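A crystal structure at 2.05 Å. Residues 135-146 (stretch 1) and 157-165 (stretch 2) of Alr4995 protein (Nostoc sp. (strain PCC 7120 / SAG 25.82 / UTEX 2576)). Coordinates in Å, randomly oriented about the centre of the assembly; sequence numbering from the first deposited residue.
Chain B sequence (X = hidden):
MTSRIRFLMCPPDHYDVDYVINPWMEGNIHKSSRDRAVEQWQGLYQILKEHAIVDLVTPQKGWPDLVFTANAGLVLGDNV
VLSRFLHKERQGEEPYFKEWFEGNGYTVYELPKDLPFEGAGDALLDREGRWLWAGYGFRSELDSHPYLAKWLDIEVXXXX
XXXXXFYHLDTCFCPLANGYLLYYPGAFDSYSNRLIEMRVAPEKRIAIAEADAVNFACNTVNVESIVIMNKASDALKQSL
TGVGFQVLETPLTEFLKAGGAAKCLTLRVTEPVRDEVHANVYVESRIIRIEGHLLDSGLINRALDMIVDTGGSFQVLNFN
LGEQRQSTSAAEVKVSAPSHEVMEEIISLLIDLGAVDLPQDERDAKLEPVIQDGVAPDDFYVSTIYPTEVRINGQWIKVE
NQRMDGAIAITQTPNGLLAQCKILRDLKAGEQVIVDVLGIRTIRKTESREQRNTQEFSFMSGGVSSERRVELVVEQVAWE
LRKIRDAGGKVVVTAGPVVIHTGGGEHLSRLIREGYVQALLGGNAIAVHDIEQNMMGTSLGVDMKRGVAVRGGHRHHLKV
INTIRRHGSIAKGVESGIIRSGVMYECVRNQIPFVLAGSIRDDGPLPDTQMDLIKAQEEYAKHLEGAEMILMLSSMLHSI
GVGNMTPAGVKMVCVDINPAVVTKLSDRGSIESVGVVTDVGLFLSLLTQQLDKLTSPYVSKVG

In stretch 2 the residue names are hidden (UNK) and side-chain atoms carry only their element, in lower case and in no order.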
ATOM      1  N   GLY B 135      34.800  -9.993  25.421  1.00 19.83           N
ATOM      2  CA  GLY B 135      33.438  -9.916  24.904  1.00 25.42           C
ATOM      3  C   GLY B 135      32.400  -9.559  25.954  1.00 26.43           C
ATOM      4  O   GLY B 135      32.625  -9.731  27.156  1.00 23.37           O
ATOM      5  N   TYR B 136      31.277  -9.004  25.511  1.00 21.43           N
ATOM      6  CA  TYR B 136      30.116  -8.841  26.380  1.00 22.70           C
ATOM      7  C   TYR B 136      28.909  -8.865  25.471  1.00 24.44           C
ATOM      8  O   TYR B 136      29.058  -8.771  24.258  1.00 21.57           O
ATOM      9  CB  TYR B 136      30.174  -7.549  27.218  1.00 22.88           C
ATOM     10  CG  TYR B 136      29.984  -6.254  26.450  1.00 20.37           C
ATOM     11  CD1 TYR B 136      31.006  -5.730  25.675  1.00 22.62           C
ATOM     12  CD2 TYR B 136      28.778  -5.559  26.506  1.00 23.05           C
ATOM     13  CE1 TYR B 136      30.836  -4.546  24.967  1.00 25.77           C
ATOM     14  CE2 TYR B 136      28.594  -4.370  25.804  1.00 22.00           C
ATOM     15  CZ  TYR B 136      29.625  -3.865  25.034  1.00 24.64           C
ATOM     16  OH  TYR B 136      29.457  -2.679  24.329  1.00 24.00           O
ATOM     17  N   GLY B 137      27.728  -9.025  26.049  1.00 27.20           N
ATOM     18  CA  GLY B 137      26.506  -9.018  25.272  1.00 29.11           C
ATOM     19  C   GLY B 137      25.539 -10.120  25.664  1.00 33.91           C
ATOM     20  O   GLY B 137      24.335  -9.939  25.543  1.00 37.12           O
ATOM     21  N   PHE B 138      26.054 -11.258  26.124  1.00 28.09           N
ATOM     22  CA  PHE B 138      25.210 -12.404  26.468  1.00 30.92           C
ATOM     23  C   PHE B 138      25.606 -13.078  27.773  1.00 30.40           C
ATOM     24  O   PHE B 138      24.764 -13.371  28.618  1.00 32.93           O
ATOM     25  CB  PHE B 138      25.243 -13.446  25.342  1.00 28.86           C
ATOM     26  CG  PHE B 138      24.613 -12.971  24.066  1.00 33.28           C
ATOM     27  CD1 PHE B 138      23.231 -12.875  23.958  1.00 30.53           C
ATOM     28  CD2 PHE B 138      25.395 -12.613  22.974  1.00 31.67           C
ATOM     29  CE1 PHE B 138      22.644 -12.437  22.785  1.00 33.10           C
ATOM     30  CE2 PHE B 138      24.805 -12.166  21.806  1.00 32.31           C
ATOM     31  CZ  PHE B 138      23.425 -12.085  21.717  1.00 30.26           C
ATOM     32  N   ARG B 139      26.894 -13.342  27.933  1.00 28.73           N
ATOM     33  CA  ARG B 139      27.356 -14.101  29.086  1.00 29.24           C
ATOM     34  C   ARG B 139      28.133 -13.214  30.054  1.00 30.25           C
ATOM     35  O   ARG B 139      27.679 -12.961  31.172  1.00 33.11           O
ATOM     36  CB  ARG B 139      28.200 -15.292  28.625  1.00 31.35           C
ATOM     37  CG  ARG B 139      27.367 -16.393  27.942  1.00 27.24           C
ATOM     38  CD  ARG B 139      26.286 -16.968  28.878  1.00 30.01           C
ATOM     39  NE  ARG B 139      25.583 -18.090  28.255  1.00 31.89           N
ATOM     40  CZ  ARG B 139      26.038 -19.344  28.210  1.00 35.13           C
ATOM     41  NH1 ARG B 139      27.206 -19.664  28.762  1.00 29.28           N
ATOM     42  NH2 ARG B 139      25.323 -20.284  27.607  1.00 33.52           N
ATOM     43  N   SER B 140      29.286 -12.718  29.624  1.00 24.07           N
ATOM     44  CA  SER B 140      30.064 -11.827  30.467  1.00 23.56           C
ATOM     45  C   SER B 140      29.525 -10.402  30.457  1.00 26.17           C
ATOM     46  O   SER B 140      29.196  -9.869  29.411  1.00 25.09           O
ATOM     47  CB  SER B 140      31.526 -11.824  30.024  1.00 22.01           C
ATOM     48  OG  SER B 140      32.012 -13.155  29.960  1.00 25.51           O
ATOM     49  N   GLU B 141      29.482  -9.797  31.634  1.00 22.92           N
ATOM     50  CA  GLU B 141      29.068  -8.414  31.822  1.00 26.54           C
ATOM     51  C   GLU B 141      30.169  -7.430  31.489  1.00 26.52           C
ATOM     52  O   GLU B 141      31.355  -7.672  31.757  1.00 24.69           O
ATOM     53  CB  GLU B 141      28.632  -8.188  33.267  1.00 26.49           C
ATOM     54  CG  GLU B 141      27.309  -8.818  33.617  1.00 37.66           C
ATOM     55  CD  GLU B 141      26.115  -7.960  33.208  1.00 44.18           C
ATOM     56  OE1 GLU B 141      26.292  -6.742  32.966  1.00 37.28           O
ATOM     57  OE2 GLU B 141      24.996  -8.515  33.140  1.00 53.53           O
ATOM     58  N   LEU B 142      29.758  -6.307  30.924  1.00 21.77           N
ATOM     59  CA  LEU B 142      30.654  -5.217  30.578  1.00 19.59           C
ATOM     60  C   LEU B 142      31.465  -4.772  31.790  1.00 22.10           C
ATOM     61  O   LEU B 142      32.669  -4.482  31.689  1.00 23.01           O
ATOM     62  CB  LEU B 142      29.839  -4.049  30.007  1.00 19.79           C
ATOM     63  CG  LEU B 142      30.625  -2.786  29.659  1.00 24.62           C
ATOM     64  CD1 LEU B 142      31.731  -3.113  28.658  1.00 21.78           C
ATOM     65  CD2 LEU B 142      29.656  -1.722  29.099  1.00 22.63           C
ATOM     66  N   ASP B 143      30.816  -4.758  32.949  1.00 16.78           N
ATOM     67  CA  ASP B 143      31.479  -4.339  34.180  1.00 21.59           C
ATOM     68  C   ASP B 143      32.586  -5.299  34.695  1.00 18.83           C
ATOM     69  O   ASP B 143      33.332  -4.944  35.603  1.00 23.51           O
ATOM     70  CB  ASP B 143      30.433  -4.143  35.269  1.00 22.68           C
ATOM     71  CG  ASP B 143      29.695  -2.821  35.139  1.00 35.02           C
ATOM     72  OD1 ASP B 143      30.133  -1.971  34.329  1.00 28.73           O
ATOM     73  OD2 ASP B 143      28.685  -2.629  35.858  1.00 38.68           O
ATOM     74  N   SER B 144      32.692  -6.501  34.143  1.00 18.03           N
ATOM     75  CA  SER B 144      33.789  -7.383  34.544  1.00 19.26           C
ATOM     76  C   SER B 144      35.123  -6.948  33.927  1.00 22.07           C
ATOM     77  O   SER B 144      36.195  -7.312  34.418  1.00 20.32           O
ATOM     78  CB  SER B 144      33.493  -8.840  34.170  1.00 20.94           C
ATOM     79  OG  SER B 144      33.503  -9.036  32.756  1.00 21.43           O
ATOM     80  N   HIS B 145      35.069  -6.157  32.862  1.00 19.65           N
ATOM     81  CA  HIS B 145      36.267  -5.885  32.095  1.00 19.27           C
ATOM     82  C   HIS B 145      37.314  -5.074  32.874  1.00 20.41           C
ATOM     83  O   HIS B 145      38.511  -5.366  32.753  1.00 20.39           O
ATOM     84  CB  HIS B 145      35.902  -5.202  30.767  1.00 22.19           C
ATOM     85  CG  HIS B 145      35.106  -6.085  29.852  1.00 18.64           C
ATOM     86  ND1 HIS B 145      34.788  -5.737  28.557  1.00 19.75           N
ATOM     87  CD2 HIS B 145      34.583  -7.319  30.046  1.00 18.01           C
ATOM     88  CE1 HIS B 145      34.087  -6.711  28.001  1.00 19.16           C
ATOM     89  NE2 HIS B 145      33.957  -7.686  28.881  1.00 20.73           N
ATOM     90  N   PRO B 146      36.893  -4.074  33.670  1.00 18.34           N
ATOM     91  CA  PRO B 146      37.926  -3.394  34.474  1.00 22.80           C
ATOM     92  C   PRO B 146      38.634  -4.290  35.508  1.00 24.48           C
ATOM     93  O   PRO B 146      39.769  -4.005  35.876  1.00 24.41           O
ATOM     94  CB  PRO B 146      37.146  -2.290  35.197  1.00 20.43           C
ATOM     95  CG  PRO B 146      35.956  -2.020  34.276  1.00 26.77           C
ATOM     96  CD  PRO B 146      35.588  -3.386  33.761  1.00 21.56           C
ATOM     97  N   UNK B 157      40.348  -4.569  25.648  1.00 24.85           N
ATOM     98  CA  UNK B 157      39.528  -4.017  24.575  1.00 26.63           C
ATOM     99  C   UNK B 157      38.160  -4.680  24.536  1.00 25.06           C
ATOM    100  O   UNK B 157      38.073  -5.882  24.301  1.00 25.41           O
ATOM    101  c   UNK B 157      40.230  -4.211  23.232  1.00 24.74           C
ATOM    102  c   UNK B 157      42.132  -3.798  21.684  1.00 26.83           C
ATOM    103  c   UNK B 157      41.622  -3.602  23.098  1.00 25.03           C
ATOM    104  c   UNK B 157      41.581  -2.126  23.462  1.00 30.43           C
ATOM    105  N   UNK B 158      37.094  -3.911  24.756  1.00 20.48           N
ATOM    106  CA  UNK B 158      35.754  -4.500  24.861  1.00 20.43           C
ATOM    107  C   UNK B 158      35.076  -4.637  23.506  1.00 26.17           C
ATOM    108  O   UNK B 158      35.040  -3.677  22.730  1.00 25.50           O
ATOM    109  c   UNK B 158      34.873  -3.659  25.791  1.00 24.16           C
ATOM    110  o   UNK B 158      35.488  -3.506  27.064  1.00 25.76           O
ATOM    111  N   UNK B 159      34.529  -5.820  23.231  1.00 21.59           N
ATOM    112  CA  UNK B 159      33.787  -6.079  21.991  1.00 23.61           C
ATOM    113  C   UNK B 159      32.371  -6.514  22.317  1.00 29.89           C
ATOM    114  O   UNK B 159      32.170  -7.370  23.197  1.00 22.70           O
ATOM    115  c   UNK B 159      36.419  -8.188  19.964  1.00 29.01           C
ATOM    116  c   UNK B 159      34.462  -7.168  21.143  1.00 21.38           C
ATOM    117  c   UNK B 159      35.906  -6.945  20.702  1.00 21.53           C
ATOM    118  c   UNK B 159      36.044  -5.716  19.809  1.00 26.48           C
ATOM    119  N   UNK B 160      31.383  -5.949  21.613  1.00 21.77           N
ATOM    120  CA  UNK B 160      30.001  -6.345  21.861  1.00 20.93           C
ATOM    121  C   UNK B 160      29.522  -7.413  20.886  1.00 25.02           C
ATOM    122  O   UNK B 160      29.620  -7.255  19.665  1.00 24.47           O
ATOM    123  c   UNK B 160      29.052  -5.151  21.796  1.00 26.62           C
ATOM    124  n   UNK B 160      24.233  -3.138  21.318  1.00 29.57           N
ATOM    125  n   UNK B 160      25.303  -4.946  22.233  1.00 31.20           N
ATOM    126  c   UNK B 160      27.636  -5.561  22.155  1.00 27.18           C
ATOM    127  c   UNK B 160      24.184  -4.275  21.996  1.00 32.65           C
ATOM    128  n   UNK B 160      23.028  -4.746  22.439  1.00 32.30           N
ATOM    129  c   UNK B 160      26.618  -4.508  21.798  1.00 28.77           C
ATOM    130  N   UNK B 161      28.994  -8.496  21.452  1.00 22.41           N
ATOM    131  CA  UNK B 161      28.410  -9.589  20.697  1.00 27.94           C
ATOM    132  C   UNK B 161      26.931  -9.323  20.494  1.00 25.51           C
ATOM    133  O   UNK B 161      26.243  -9.013  21.462  1.00 22.89           O
ATOM    134  c   UNK B 161      30.031 -11.377  21.718  1.00 25.68           C
ATOM    135  c   UNK B 161      30.053 -12.449  22.808  1.00 24.50           C
ATOM    136  c   UNK B 161      28.599 -10.918  21.442  1.00 21.55           C
ATOM    137  c   UNK B 161      30.673 -11.889  20.433  1.00 24.77           C
ATOM    138  N   UNK B 162      26.440  -9.491  19.261  1.00 31.59           N
ATOM    139  CA  UNK B 162      25.048  -9.146  18.919  1.00 30.50           C
ATOM    140  C   UNK B 162      24.259 -10.279  18.281  1.00 34.02           C
ATOM    141  O   UNK B 162      23.068 -10.137  18.038  1.00 32.57           O
ATOM    142  c   UNK B 162      25.698  -7.244  15.617  1.00 34.67           C
ATOM    143  c   UNK B 162      25.774  -8.297  16.679  1.00 27.49           C
ATOM    144  c   UNK B 162      24.992  -7.957  17.950  1.00 28.19           C
ATOM    145  c   UNK B 162      25.556  -6.710  18.605  1.00 30.77           C
ATOM    146  N   UNK B 163      24.927 -11.393  18.000  1.00 34.73           N
ATOM    147  CA  UNK B 163      24.290 -12.564  17.400  1.00 33.69           C
ATOM    148  C   UNK B 163      24.268 -13.717  18.412  1.00 40.78           C
ATOM    149  O   UNK B 163      25.317 -14.253  18.784  1.00 32.57           O
ATOM    150  c   UNK B 163      24.287 -14.035  15.309  1.00 42.16           C
ATOM    151  o   UNK B 163      23.637 -14.925  15.904  1.00 40.41           O
ATOM    152  c   UNK B 163      25.037 -12.977  16.124  1.00 33.29           C
ATOM    153  o   UNK B 163      24.359 -13.983  14.059  1.00 41.45           O
ATOM    154  N   UNK B 164      23.071 -14.110  18.835  1.00 35.70           N
ATOM    155  CA  UNK B 164      22.917 -15.086  19.901  1.00 36.96           C
ATOM    156  C   UNK B 164      23.537 -16.457  19.582  1.00 39.59           C
ATOM    157  O   UNK B 164      23.840 -17.228  20.491  1.00 40.50           O
ATOM    158  c   UNK B 164      19.738 -16.465  21.640  1.00 66.72           C
ATOM    159  o   UNK B 164      18.975 -16.331  20.650  1.00 58.30           O
ATOM    160  o   UNK B 164      19.372 -16.964  22.731  1.00 69.22           O
ATOM    161  c   UNK B 164      21.181 -16.002  21.516  1.00 54.73           C
ATOM    162  c   UNK B 164      21.437 -15.243  20.235  1.00 40.79           C
ATOM    163  N   UNK B 165      23.740 -16.756  18.303  1.00 34.40           N
ATOM    164  CA  UNK B 165      24.411 -17.998  17.924  1.00 40.19           C
ATOM    165  C   UNK B 165      25.872 -17.974  18.371  1.00 40.24           C
ATOM    166  O   UNK B 165      26.429 -18.993  18.781  1.00 39.16           O
ATOM    167  c   UNK B 165      22.875 -18.561  14.384  1.00 39.33           C
ATOM    168  n   UNK B 165      23.913 -15.810  12.188  1.00 43.54           N
ATOM    169  c   UNK B 165      22.917 -18.540  15.902  1.00 44.27           C
ATOM    170  n   UNK B 165      23.190 -17.252  13.826  1.00 42.32           N
ATOM    171  n   UNK B 165      23.864 -18.072  11.780  1.00 39.09           N
ATOM    172  c   UNK B 165      23.656 -17.047  12.599  1.00 44.89           C
ATOM    173  c   UNK B 165      24.330 -18.224  16.414  1.00 38.90           C
TER

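Position 157 carries four side-chain carbons, forked at the second, with none near stretch 1: the pattern of leucine. The CA-to-CB bond of Leu 157 points away from stretch 1, and the residue is buried, as suits an apolar side chain in a strand.

Position 158 has one carbon and then one oxygen, and that oxygen lies 2.8 Å from ND1 of His 145, at the edge of the imidazole: serine. A hydroxyl can serve as either donor or acceptor in this hydrogen bond, and the short side chain of Ser 158 puts it within reach of the ring nitrogen.

Position 159 again shows four carbons forked at the second; it pairs with Gly 135 in a parallel bridge, and its backbone O accepts a hydrogen bond from N of Tyr 136 at 3.0 Å. It is leucine. The buried, apolar side chain of Leu 159 lies on the sheet face where Gly 135 has none.

Position 160 bears three carbons, a nitrogen, and a carbon holding two more nitrogens, a guanidinium. Its second side-chain carbon lies over the Tyr 136 ring, 4.2 Å from the centroid: arginine. The aliphatic part of extended Arg 160 (t at chi1 to chi3) suits that ring, while NH1 is bonded elsewhere in the structure.

Position 161 has four carbons forked at the second. Its CB lies 3.9 Å from CD2 of Phe 138, and its backbone N donates to O of Tyr 136 at 2.8 Å, almost linearly. It is leucine, and the apolar contact suits buried Leu 161.

Position 162 has four carbons forked at the first, one arm two carbons long; its backbone C lies 4.0 Å from CZ of Phe 138, at the ring edge. This is isoleucine. The CA-to-CB bond of Ile 162 points away, and this backbone contact says little about the choice of side chain.

Position 163 has two carbons, the second carrying two oxygens, and its backbone O lies 3.7 Å from CE2 of Phe 138: aspartate. The CA-to-CB bond of Asp 163 points away, and its carboxylate bonds position 165.

Position 164 has three carbons, two oxygens on the third, and its CB lies 4.0 Å from CE1 of Phe 138: glutamate. The end of exposed Glu 164 leads away.

Position 165 repeats the guanidinium pattern without touching stretch 1: arginine. Arg 165 makes a salt bridge to Asp 163, NH2 to OD2 at 2.7 Å.

The contact thus begins as a parallel strand pairing, with Tyr 136 bonded through its N and O to Leu 159 and Leu 161. Side chains extend it: His 145 links Ser 158 to O of Gly 135, which its NE2 reaches at 3.0 Å, and Phe 138 packs along the loop beyond the strand.

Stretch 2, residues 157-165: LSLRLIDER
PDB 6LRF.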